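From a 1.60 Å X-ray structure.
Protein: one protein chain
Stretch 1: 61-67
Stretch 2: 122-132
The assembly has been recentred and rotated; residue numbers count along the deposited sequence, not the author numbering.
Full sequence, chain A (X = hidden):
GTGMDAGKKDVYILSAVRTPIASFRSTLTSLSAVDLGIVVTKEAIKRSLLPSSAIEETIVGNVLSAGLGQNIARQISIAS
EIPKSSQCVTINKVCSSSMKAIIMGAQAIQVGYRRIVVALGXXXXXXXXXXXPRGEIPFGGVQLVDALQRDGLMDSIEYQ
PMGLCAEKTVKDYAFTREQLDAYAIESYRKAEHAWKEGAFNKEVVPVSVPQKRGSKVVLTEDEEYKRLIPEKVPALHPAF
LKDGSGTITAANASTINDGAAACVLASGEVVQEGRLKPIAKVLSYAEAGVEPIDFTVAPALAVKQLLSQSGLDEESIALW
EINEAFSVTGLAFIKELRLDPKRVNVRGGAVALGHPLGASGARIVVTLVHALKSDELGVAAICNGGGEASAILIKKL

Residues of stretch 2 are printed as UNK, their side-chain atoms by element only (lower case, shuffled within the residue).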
# COMPACT_ATOMS: atom_id res chain seq x y z
N GLY A 61 16.98 -16.57 17.26
CA GLY A 61 17.02 -16.53 15.81
C GLY A 61 15.69 -16.17 15.18
O GLY A 61 14.63 -16.72 15.54
N ASN A 62 15.73 -15.25 14.23
CA ASN A 62 14.55 -14.77 13.52
C ASN A 62 14.99 -14.11 12.24
O ASN A 62 15.93 -13.33 12.26
CB ASN A 62 13.75 -13.78 14.39
CG ASN A 62 12.56 -13.20 13.66
OD1 ASN A 62 12.59 -12.06 13.17
ND2 ASN A 62 11.48 -13.98 13.60
N VAL A 63 14.33 -14.44 11.14
CA VAL A 63 14.68 -13.89 9.84
C VAL A 63 13.77 -12.73 9.43
O VAL A 63 14.27 -11.66 9.05
CB VAL A 63 14.63 -15.00 8.77
CG1 VAL A 63 15.04 -14.43 7.40
CG2 VAL A 63 15.53 -16.16 9.18
N LEU A 64 12.46 -12.93 9.47
CA LEU A 64 11.52 -11.95 8.96
C LEU A 64 11.03 -11.10 10.13
O LEU A 64 9.94 -11.29 10.67
CB LEU A 64 10.37 -12.65 8.23
CG LEU A 64 10.87 -13.54 7.08
CD1 LEU A 64 9.80 -14.49 6.63
CD2 LEU A 64 11.37 -12.68 5.92
N SER A 65 11.88 -10.15 10.48
CA SER A 65 11.66 -9.36 11.69
C SER A 65 10.76 -8.16 11.46
O SER A 65 10.45 -7.43 12.40
CB SER A 65 13.00 -8.91 12.25
OG SER A 65 13.64 -8.04 11.33
N ALA A 66 10.35 -7.91 10.21
CA ALA A 66 9.57 -6.70 9.92
C ALA A 66 8.22 -6.66 10.62
O ALA A 66 7.40 -7.59 10.50
CB ALA A 66 9.37 -6.54 8.42
N GLY A 67 7.98 -5.55 11.32
CA GLY A 67 6.70 -5.30 11.94
C GLY A 67 6.57 -5.86 13.33
O GLY A 67 5.53 -5.70 13.97
N UNK A 122 12.32 -18.50 16.48
CA UNK A 122 10.89 -18.32 16.27
C UNK A 122 10.64 -17.64 14.95
O UNK A 122 11.31 -16.67 14.61
o UNK A 122 8.84 -17.50 17.25
c UNK A 122 10.26 -17.48 17.38
N UNK A 123 9.66 -18.13 14.22
CA UNK A 123 9.32 -17.52 12.95
C UNK A 123 7.84 -17.64 12.70
O UNK A 123 7.26 -18.72 12.84
o UNK A 123 10.85 -15.02 10.42
o UNK A 123 12.37 -16.55 10.88
c UNK A 123 10.10 -18.18 11.80
c UNK A 123 11.19 -16.21 10.64
c UNK A 123 10.14 -17.32 10.55
N UNK A 124 7.22 -16.51 12.38
CA UNK A 124 5.84 -16.49 11.94
C UNK A 124 5.81 -16.00 10.51
O UNK A 124 5.68 -14.80 10.25
c UNK A 124 4.98 -15.59 12.81
o UNK A 124 3.63 -15.60 12.38
N UNK A 125 5.92 -16.93 9.57
CA UNK A 125 5.94 -16.53 8.19
C UNK A 125 4.55 -16.06 7.75
O UNK A 125 4.42 -15.24 6.84
s UNK A 125 8.72 -19.38 6.87
c UNK A 125 9.24 -18.57 5.33
c UNK A 125 6.49 -17.67 7.34
c UNK A 125 7.90 -18.04 7.77
N UNK A 126 3.52 -16.52 8.46
CA UNK A 126 2.16 -16.05 8.23
C UNK A 126 2.00 -14.55 8.37
O UNK A 126 1.10 -13.97 7.78
c UNK A 126 1.20 -16.72 9.20
o UNK A 126 1.09 -18.12 8.93
N UNK A 127 2.83 -13.94 9.22
CA UNK A 127 2.68 -12.53 9.51
C UNK A 127 3.75 -11.64 8.89
O UNK A 127 3.83 -10.44 9.18
c UNK A 127 1.35 -12.76 11.60
n UNK A 127 1.35 -13.85 12.35
o UNK A 127 0.34 -12.12 11.34
c UNK A 127 2.67 -12.34 11.02
N UNK A 128 4.56 -12.20 7.99
CA UNK A 128 5.51 -11.39 7.23
C UNK A 128 4.74 -10.44 6.32
O UNK A 128 3.85 -10.87 5.58
c UNK A 128 6.42 -12.29 6.44
N UNK A 129 5.07 -9.14 6.34
CA UNK A 129 4.26 -8.18 5.60
C UNK A 129 4.73 -7.94 4.18
O UNK A 129 5.65 -8.59 3.71
c UNK A 129 6.07 -8.47 7.19
c UNK A 129 5.88 -6.99 6.86
c UNK A 129 4.42 -6.91 6.42
N UNK A 130 4.08 -6.97 3.53
CA UNK A 130 4.54 -6.43 2.27
C UNK A 130 5.12 -5.06 2.53
O UNK A 130 4.74 -4.41 3.50
c UNK A 130 1.67 -8.08 1.64
c UNK A 130 1.10 -9.30 1.38
c UNK A 130 2.71 -9.71 -0.29
c UNK A 130 2.78 -7.67 0.94
c UNK A 130 3.41 -6.34 1.24
c UNK A 130 3.29 -8.49 -0.03
c UNK A 130 1.62 -10.10 0.41
N UNK A 131 6.03 -4.63 1.66
CA UNK A 131 6.72 -3.36 1.81
C UNK A 131 6.31 -2.34 0.76
O UNK A 131 6.31 -2.64 -0.44
c UNK A 131 8.84 -4.61 2.63
c UNK A 131 10.00 -6.47 4.34
c UNK A 131 8.99 -5.65 4.79
c UNK A 131 8.24 -3.56 1.71
c UNK A 131 10.45 -6.37 3.03
c UNK A 131 9.87 -5.44 2.20
c UNK A 131 8.42 -4.73 3.95
o UNK A 131 10.56 -7.37 5.20
N UNK A 132 5.99 -1.14 1.22
CA UNK A 132 5.90 0.07 0.40
C UNK A 132 7.17 0.88 0.60
O UNK A 132 7.53 1.16 1.73
c UNK A 132 3.40 0.13 0.66
c UNK A 132 4.69 0.92 0.79
c UNK A 132 4.60 2.19 -0.04
O HOH W 1 8.81 -14.17 12.02
O HOH W 2 4.77 -8.32 10.82
O HOH W 3 10.83 -9.19 7.51

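Position 122 carries one carbon and then one oxygen, and its side chain stays 4.8 Å or more from stretch 1; the touch comes from the backbone, where its N donates to Gly61 O at 3.1 Å and its O accepts from Asn62 ND2 at 2.9 Å. This is Ser122. The hydroxyl is bonded elsewhere in the structure. A small polar side chain pointing sideways suits a buried strand position of this kind.

Position 123 has three carbons in a row, the third bearing two oxygens, one 2.9 Å from Val63 N and the other 2.8 Å from Leu64 N; a carboxylate at that distance from the backbone is Glu123. Its CA-to-CB bond points sideways, yet the end of the side chain comes nearer, Val63 N donating to Glu123 OE1 and Leu64 N to Glu123 OE2. Two acceptors on one group match two successive backbone donors. Asn62 ND2 lies 3.4 Å from Glu123 OE2, but the angle is too poor for a hydrogen bond.

At 124 there is again one carbon and one oxygen, with no direct touch on stretch 1, giving Ser124. Ser124 N donates to water 1 at 2.9 Å, and water 1 in turn donates to Glu123 OE2 at 2.7 Å.

Position 125 shows an unbranched chain of two carbons, a sulfur and a final carbon, the second carbon 4.2 Å from Leu64 CD1, hence Met125. The apolar contact is made by a methylene, Met125 CG, while the sulfur is bonded elsewhere.

Position 126, with one carbon and one oxygen out of reach of stretch 1, is Ser126; its hydroxyl is bonded elsewhere, which suits a buried polar group.

Position 127 has two carbons, the second carrying one oxygen and one nitrogen, with no direct touch on stretch 1: the amide of Asn127. Asn127 ND2 donates to Ser124 OG at 2.9 Å, and Asn127 N to Ser124 O at 3.2 Å, so side chain and backbone together brace the 3-10 segment.

A single carbon at 128, packed 4.0 Å from Leu64 CD1, identifies Ala128, which fills the space beside the leucine with little bulk.

At 129 three carbons close onto the backbone nitrogen, one of them 3.8 Å from Ala66 CB, as in Pro129. Its CA-to-CB bond points toward stretch 1, and Pro129 CG offers a compact apolar surface to the methyl group.

Position 130 bears one carbon and a six-carbon ring without oxygen, out of reach, so it is Phe130; an aromatic ring suits a buried strand position.

Position 131 has the same ring plus an oxygen, which lies 3.5 Å from Ala66 CB: Tyr131. Ala66 CB sits at the ring edge, 3.8 Å from Tyr131 CE1, while water 3 donates to Tyr131 OH at 3.0 Å and accepts from Ala66 N at 3.0 Å.

Position 132, one carbon carrying two more, beyond contact, is Val132; a branched aliphatic side chain suits a buried strand.

The contact thus has two parts. From Gly61 to Leu64, four direct hydrogen bonds, with water 1 beside them, satisfy buried polar groups, the glutamate being the main clasp. Farther along, Leu64 and Ala66 meet apolar neighbours, and water 2 donates to Ala66 O (2.7 Å) and Asn127 O (2.8 Å), so that packing and solvent bridges complete the fit.

Stretch 2 (122-132) SESMSNAPFYV
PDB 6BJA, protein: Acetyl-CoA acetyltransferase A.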